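Local atomic coordinates of polysaccharide biosynthesis protein CapD (Bacillus thuringiensis HD-771, PDB entry 6BWC), a protein that probably acts as an NADP-dependent, short-chain dehydrogenase-type enzyme on UDP-N-acetylglucosamine in the pathway to CMP-pseudaminic acid, a sugar used in flagellin glycosylation. Residues N44-L47 and L48-F52; D70-F73 and S74-N78. The protein carries 2 engineered substitutions. All coordinates share one frame; numbering follows the deposited sequence.

Overall arrangement
The two contacts illustrate how a Rossmann-type domain is built from helices of modest length that flank a central sheet. Contact 1 lies on helix 42-51 and comes first along the chain; strand 59-63, the outermost parallel strand of the large sheet, follows it, and contact 2 on helix 69-75 comes next. Their centres are 22 Å apart and their nearest atoms about 7 Å apart, so they do not touch. Both helices nevertheless pack on strand 34-39, through Q45 and L48 in contact 1 and through R71, V72 and A75 in contact 2. Each also reaches other subunits of the six-chain assembly, so these cofactor-domain helices serve fold and oligomer together.

Contact 1 of 2, residues N44-L47 and L48-F52; sequences NQFL and LQEEF
Four successive amides, from L48 to E51, reach back four residues to the carbonyls of N44 to L47, the regular alpha-helical pattern of one continuous segment. L48 N meets N44 O at 3.1 Å, and Q49 N takes Q45 O at 2.7 Å. The next bond, E50 N to F46 O, is 3.1 Å long, and E51 N closes the series on L47 O at 2.9 Å.

Side chains meet this turn mainly at their roots. Q49 CB rests 3.2 Å from Q45 O and 3.4 Å from F46 O, and the Q49 side chain, bent at chi2, touches Y61 of strand 59-63. Q45 reaches the same strand, where its NE2 makes a weak hydrogen bond to L62 O. L48 CB lies 3.6 Å from both N44 O and Q45 O; with CG anti to the backbone N (chi1 -177°), its isobutyl group leaves the turn to pack on V37 of strand 34-39 and on K21 and L24 of helix 18-29. Helix 42-51 is the crossover helix of the beta-alpha-beta unit made of strand 34-39, helix 42-51 and strand 59-63, and near its start the side chain of N44 touches bound NADP, as one of the residues of the cofactor pocket.

F46 and E50 stand one turn apart. E50 OE1 lies obliquely to the F46 ring, 4.4 Å from CE1, a loose approach. Both residues turn to another subunit: the F46 ring meets that of H90 of the second subunit with the planes at about 45°, and E50 OE2 makes a weak hydrogen bond to Q186 NE2 of the same neighbour. E51, its chain extended beyond CG, directs OE2 to a long, weak ion pair with K21.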
ATOM      1  N   ASN C  44       7.820  10.267  25.741  1.00 19.63           N
ATOM      2  CA  ASN C  44       6.594  10.456  26.545  1.00 19.40           C
ATOM      3  C   ASN C  44       6.209   9.239  27.326  1.00 19.35           C
ATOM      4  O   ASN C  44       5.774   9.355  28.466  1.00 18.39           O
ATOM      5  CB  ASN C  44       5.396  10.825  25.677  1.00 19.12           C
ATOM      6  CG  ASN C  44       5.305  12.302  25.417  1.00 18.69           C
ATOM      7  OD1 ASN C  44       6.213  13.058  25.752  1.00 18.51           O
ATOM      8  ND2 ASN C  44       4.203  12.725  24.815  1.00 18.92           N
ATOM      9  N   GLN C  45       6.329   8.084  26.674  1.00 19.56           N
ATOM     10  CA  GLN C  45       6.155   6.809  27.335  1.00 20.08           C
ATOM     11  C   GLN C  45       7.215   6.620  28.414  1.00 20.79           C
ATOM     12  O   GLN C  45       6.895   6.161  29.500  1.00 22.10           O
ATOM     13  CB  GLN C  45       6.172   5.647  26.328  1.00 20.24           C
ATOM     14  CG  GLN C  45       4.847   5.488  25.579  1.00 20.26           C
ATOM     15  CD  GLN C  45       4.721   4.171  24.831  1.00 19.98           C
ATOM     16  OE1 GLN C  45       5.459   3.219  25.085  1.00 20.28           O
ATOM     17  NE2 GLN C  45       3.788   4.121  23.895  1.00 19.41           N
ATOM     18  N   PHE C  46       8.459   7.006  28.122  1.00 21.40           N
ATOM     19  CA  PHE C  46       9.558   6.947  29.098  1.00 21.41           C
ATOM     20  C   PHE C  46       9.254   7.771  30.350  1.00 21.84           C
ATOM     21  O   PHE C  46       9.443   7.287  31.453  1.00 22.40           O
ATOM     22  CB  PHE C  46      10.887   7.384  28.450  1.00 21.29           C
ATOM     23  CG  PHE C  46      12.055   7.469  29.414  1.00 21.12           C
ATOM     24  CD1 PHE C  46      12.620   6.313  29.953  1.00 20.80           C
ATOM     25  CD2 PHE C  46      12.593   8.711  29.772  1.00 21.02           C
ATOM     26  CE1 PHE C  46      13.692   6.392  30.834  1.00 20.50           C
ATOM     27  CE2 PHE C  46      13.659   8.794  30.656  1.00 21.08           C
ATOM     28  CZ  PHE C  46      14.210   7.632  31.183  1.00 20.96           C
ATOM     29  N   LEU C  47       8.765   8.997  30.187  1.00 22.98           N
ATOM     30  CA  LEU C  47       8.376   9.806  31.343  1.00 24.41           C
ATOM     31  C   LEU C  47       7.283   9.133  32.181  1.00 24.60           C
ATOM     32  O   LEU C  47       7.450   8.990  33.388  1.00 24.42           O
ATOM     33  CB  LEU C  47       7.917  11.191  30.907  1.00 25.20           C
ATOM     34  CG  LEU C  47       9.021  12.116  30.386  1.00 26.14           C
ATOM     35  CD1 LEU C  47       8.387  13.412  29.889  1.00 26.55           C
ATOM     36  CD2 LEU C  47      10.086  12.404  31.446  1.00 26.15           C
ATOM     37  N   LEU C  48       6.202   8.707  31.518  1.00 25.02           N
ATOM     38  CA  LEU C  48       5.075   7.999  32.142  1.00 24.61           C
ATOM     39  C   LEU C  48       5.539   6.758  32.857  1.00 24.41           C
ATOM     40  O   LEU C  48       5.269   6.591  34.038  1.00 24.69           O
ATOM     41  CB  LEU C  48       4.017   7.614  31.097  1.00 25.30           C
ATOM     42  CG  LEU C  48       2.702   6.914  31.521  1.00 25.35           C
ATOM     43  CD1 LEU C  48       1.931   7.705  32.564  1.00 24.92           C
ATOM     44  CD2 LEU C  48       1.813   6.690  30.297  1.00 24.98           C
ATOM     45  N   GLN C  49       6.243   5.896  32.139  1.00 24.67           N
ATOM     46  CA  GLN C  49       6.924   4.743  32.742  1.00 26.19           C
ATOM     47  C   GLN C  49       7.568   5.109  34.109  1.00 26.05           C
ATOM     48  O   GLN C  49       7.305   4.492  35.138  1.00 24.14           O
ATOM     49  CB  GLN C  49       8.015   4.227  31.781  1.00 27.75           C
ATOM     50  CG  GLN C  49       8.214   2.716  31.745  1.00 29.52           C
ATOM     51  CD  GLN C  49       8.488   2.194  30.335  1.00 30.39           C
ATOM     52  OE1 GLN C  49       9.556   1.667  30.052  1.00 30.38           O
ATOM     53  NE2 GLN C  49       7.514   2.349  29.443  1.00 30.82           N
ATOM     54  N   GLU C  50       8.384   6.150  34.106  1.00 27.34           N
ATOM     55  CA  GLU C  50       9.113   6.546  35.305  1.00 29.52           C
ATOM     56  C   GLU C  50       8.206   7.142  36.397  1.00 32.09           C
ATOM     57  O   GLU C  50       8.449   6.982  37.598  1.00 34.29           O
ATOM     58  CB  GLU C  50      10.225   7.528  34.945  1.00 28.41           C
ATOM     59  CG  GLU C  50      11.387   7.457  35.910  1.00 28.22           C
ATOM     60  CD  GLU C  50      12.165   6.162  35.837  1.00 26.99           C
ATOM     61  OE1 GLU C  50      12.157   5.457  34.799  1.00 25.64           O
ATOM     62  OE2 GLU C  50      12.813   5.863  36.845  1.00 27.85           O
ATOM     63  N   GLU C  51       7.153   7.810  35.971  1.00 32.94           N
ATOM     64  CA  GLU C  51       6.187   8.375  36.885  1.00 34.27           C
ATOM     65  C   GLU C  51       5.332   7.287  37.536  1.00 35.59           C
ATOM     66  O   GLU C  51       4.805   7.491  38.614  1.00 35.24           O
ATOM     67  CB  GLU C  51       5.332   9.341  36.099  1.00 35.16           C
ATOM     68  CG  GLU C  51       4.438  10.256  36.884  1.00 36.19           C
ATOM     69  CD  GLU C  51       3.583  11.062  35.938  1.00 38.15           C
ATOM     70  OE1 GLU C  51       4.066  11.369  34.811  1.00 35.81           O
ATOM     71  OE2 GLU C  51       2.422  11.352  36.310  1.00 41.84           O
ATOM     72  N   PHE C  52       5.199   6.134  36.884  1.00 38.03           N
ATOM     73  CA  PHE C  52       4.507   4.973  37.458  1.00 40.42           C
ATOM     74  C   PHE C  52       5.546   3.954  37.929  1.00 45.03           C
ATOM     75  O   PHE C  52       5.557   2.818  37.476  1.00 45.61           O
ATOM     76  CB  PHE C  52       3.509   4.374  36.435  1.00 38.76           C
ATOM     77  CG  PHE C  52       2.237   5.170  36.300  1.00 36.25           C
ATOM     78  CD1 PHE C  52       2.255   6.454  35.775  1.00 34.85           C
ATOM     79  CD2 PHE C  52       1.031   4.661  36.755  1.00 35.82           C
ATOM     80  CE1 PHE C  52       1.093   7.210  35.688  1.00 34.00           C
ATOM     81  CE2 PHE C  52      -0.137   5.409  36.661  1.00 35.00           C
ATOM     82  CZ  PHE C  52      -0.104   6.684  36.124  1.00 34.12           C
TER

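Contact 2 of 2, residues D70-F73 and S74-N78; sequences DRVF and SAMEN
V72 and M76, one helical turn apart, lie side by side and point the same way, and M76 N is hydrogen-bonded to V72 O at 3.2 Å. The M76 side chain can be followed outward. Its CB sits 3.5 Å from F73 O, and its CG lies at the same distance from V72 O. With chi2 (-170°) and chi3 (-162°) both extended, the chain runs out through SD and its CE meets V72 CG1, an apolar contact of 3.7 Å. The pair turns inward: V72 and M76 both touch A115 of helix 98-118, while M76 also packs on L11 and I13 of strand 9-13.

On another side of the turn, S74 OG lies 3.4 Å from R71 O and 3.5 Å from D70 O, both weak and competing for one proton. It also lies at the edge of the R71 guanidinium, near its plane, 4.0 Å from NH1. The main polar partner of that guanidinium is I63 O, bonded to NH2. A75 N returns to R71 O at 3.2 Å. D70 OD2 forms a salt bridge with K114 of the third subunit.

With buried V72, A75 and M76 against the sheet and helix 98-118, and with D70 and E77 reaching the third subunit, helix 69-75 and the turn that follows it form an amphipathic element flanking the sheet of a Rossmann-type fold.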
ATOM      1  N   ASP C  70      -2.384  -2.614  11.107  1.00 10.56           N
ATOM      2  CA  ASP C  70      -1.703  -3.798  11.679  1.00 10.68           C
ATOM      3  C   ASP C  70      -1.205  -3.677  13.115  1.00 10.94           C
ATOM      4  O   ASP C  70      -1.171  -4.676  13.827  1.00 11.56           O
ATOM      5  CB  ASP C  70      -0.452  -4.115  10.853  1.00 10.75           C
ATOM      6  CG  ASP C  70      -0.746  -4.799   9.532  1.00 10.49           C
ATOM      7  OD1 ASP C  70      -1.929  -4.949   9.170  1.00 10.46           O
ATOM      8  OD2 ASP C  70       0.245  -5.179   8.873  1.00  9.95           O
ATOM      9  N   ARG C  71      -0.739  -2.494  13.505  1.00 10.97           N
ATOM     10  CA  ARG C  71      -0.273  -2.262  14.871  1.00 11.34           C
ATOM     11  C   ARG C  71      -1.401  -1.891  15.838  1.00 11.55           C
ATOM     12  O   ARG C  71      -1.378  -2.223  17.020  1.00 11.36           O
ATOM     13  CB  ARG C  71       0.771  -1.166  14.866  1.00 11.56           C
ATOM     14  CG  ARG C  71       1.322  -0.811  16.234  1.00 11.95           C
ATOM     15  CD  ARG C  71       1.796  -2.024  17.023  1.00 12.30           C
ATOM     16  NE  ARG C  71       2.875  -1.659  17.932  1.00 12.75           N
ATOM     17  CZ  ARG C  71       3.305  -2.394  18.955  1.00 13.07           C
ATOM     18  NH1 ARG C  71       2.741  -3.558  19.270  1.00 12.85           N
ATOM     19  NH2 ARG C  71       4.323  -1.936  19.687  1.00 13.49           N
ATOM     20  N   VAL C  72      -2.380  -1.166  15.324  1.00 11.99           N
ATOM     21  CA  VAL C  72      -3.632  -0.942  16.038  1.00 12.02           C
ATOM     22  C   VAL C  72      -4.294  -2.292  16.309  1.00 12.27           C
ATOM     23  O   VAL C  72      -4.829  -2.521  17.386  1.00 12.38           O
ATOM     24  CB  VAL C  72      -4.534   0.032  15.241  1.00 11.74           C
ATOM     25  CG1 VAL C  72      -5.942   0.087  15.793  1.00 11.71           C
ATOM     26  CG2 VAL C  72      -3.930   1.415  15.324  1.00 11.84           C
ATOM     27  N   PHE C  73      -4.224  -3.175  15.322  1.00 12.86           N
ATOM     28  CA  PHE C  73      -4.749  -4.522  15.414  1.00 13.52           C
ATOM     29  C   PHE C  73      -4.211  -5.300  16.613  1.00 14.03           C
ATOM     30  O   PHE C  73      -4.997  -5.777  17.444  1.00 14.07           O
ATOM     31  CB  PHE C  73      -4.425  -5.298  14.133  1.00 13.55           C
ATOM     32  CG  PHE C  73      -5.056  -6.637  14.089  1.00 13.51           C
ATOM     33  CD1 PHE C  73      -6.429  -6.747  13.868  1.00 13.34           C
ATOM     34  CD2 PHE C  73      -4.293  -7.790  14.315  1.00 13.39           C
ATOM     35  CE1 PHE C  73      -7.035  -7.992  13.851  1.00 13.54           C
ATOM     36  CE2 PHE C  73      -4.889  -9.039  14.292  1.00 13.34           C
ATOM     37  CZ  PHE C  73      -6.266  -9.139  14.067  1.00 13.51           C
ATOM     38  N   SER C  74      -2.883  -5.419  16.691  1.00 14.38           N
ATOM     39  CA  SER C  74      -2.240  -6.252  17.712  1.00 14.78           C
ATOM     40  C   SER C  74      -2.259  -5.655  19.094  1.00 14.25           C
ATOM     41  O   SER C  74      -2.129  -6.388  20.060  1.00 15.48           O
ATOM     42  CB  SER C  74      -0.790  -6.553  17.341  1.00 15.86           C
ATOM     43  OG  SER C  74      -0.084  -5.358  17.031  1.00 17.28           O
ATOM     44  N   ALA C  75      -2.363  -4.335  19.193  1.00 13.46           N
ATOM     45  CA  ALA C  75      -2.600  -3.669  20.466  1.00 12.71           C
ATOM     46  C   ALA C  75      -3.960  -3.997  21.003  1.00 12.20           C
ATOM     47  O   ALA C  75      -4.116  -4.057  22.200  1.00 12.05           O
ATOM     48  CB  ALA C  75      -2.485  -2.170  20.311  1.00 12.85           C
ATOM     49  N   MET C  76      -4.944  -4.169  20.125  1.00 11.83           N
ATOM     50  CA  MET C  76      -6.313  -4.563  20.537  1.00 11.87           C
ATOM     51  C   MET C  76      -6.556  -6.055  20.866  1.00 11.86           C
ATOM     52  O   MET C  76      -7.664  -6.432  21.270  1.00 11.82           O
ATOM     53  CB  MET C  76      -7.342  -4.129  19.477  1.00 11.57           C
ATOM     54  CG  MET C  76      -7.593  -2.641  19.450  1.00 11.36           C
ATOM     55  SD  MET C  76      -8.993  -2.259  18.407  1.00 10.85           S
ATOM     56  CE  MET C  76      -8.665  -0.516  18.164  1.00 10.79           C
ATOM     57  N   GLU C  77      -5.555  -6.894  20.677  1.00 12.08           N
ATOM     58  CA  GLU C  77      -5.739  -8.326  20.837  1.00 12.63           C
ATOM     59  C   GLU C  77      -6.343  -8.654  22.204  1.00 12.68           C
ATOM     60  O   GLU C  77      -5.845  -8.211  23.249  1.00 12.08           O
ATOM     61  CB  GLU C  77      -4.424  -9.067  20.591  1.00 12.99           C
ATOM     62  CG  GLU C  77      -4.346 -10.486  21.128  1.00 13.59           C
ATOM     63  CD  GLU C  77      -3.806 -10.574  22.559  1.00 14.07           C
ATOM     64  OE1 GLU C  77      -4.258 -11.486  23.282  1.00 14.45           O
ATOM     65  OE2 GLU C  77      -2.924  -9.773  22.967  1.00 14.13           O
ATOM     66  N   ASN C  78      -7.456  -9.392  22.150  1.00 12.97           N
ATOM     67  CA  ASN C  78      -8.170  -9.880  23.329  1.00 13.38           C
ATOM     68  C   ASN C  78      -8.516  -8.773  24.357  1.00 13.73           C
ATOM     69  O   ASN C  78      -8.708  -9.045  25.545  1.00 13.58           O
ATOM     70  CB  ASN C  78      -7.391 -11.080  23.923  1.00 13.36           C
ATOM     71  CG  ASN C  78      -7.931 -11.570  25.263  1.00 13.02           C
ATOM     72  OD1 ASN C  78      -9.062 -12.024  25.365  1.00 13.26           O
ATOM     73  ND2 ASN C  78      -7.115 -11.469  26.293  1.00 12.71           N
TER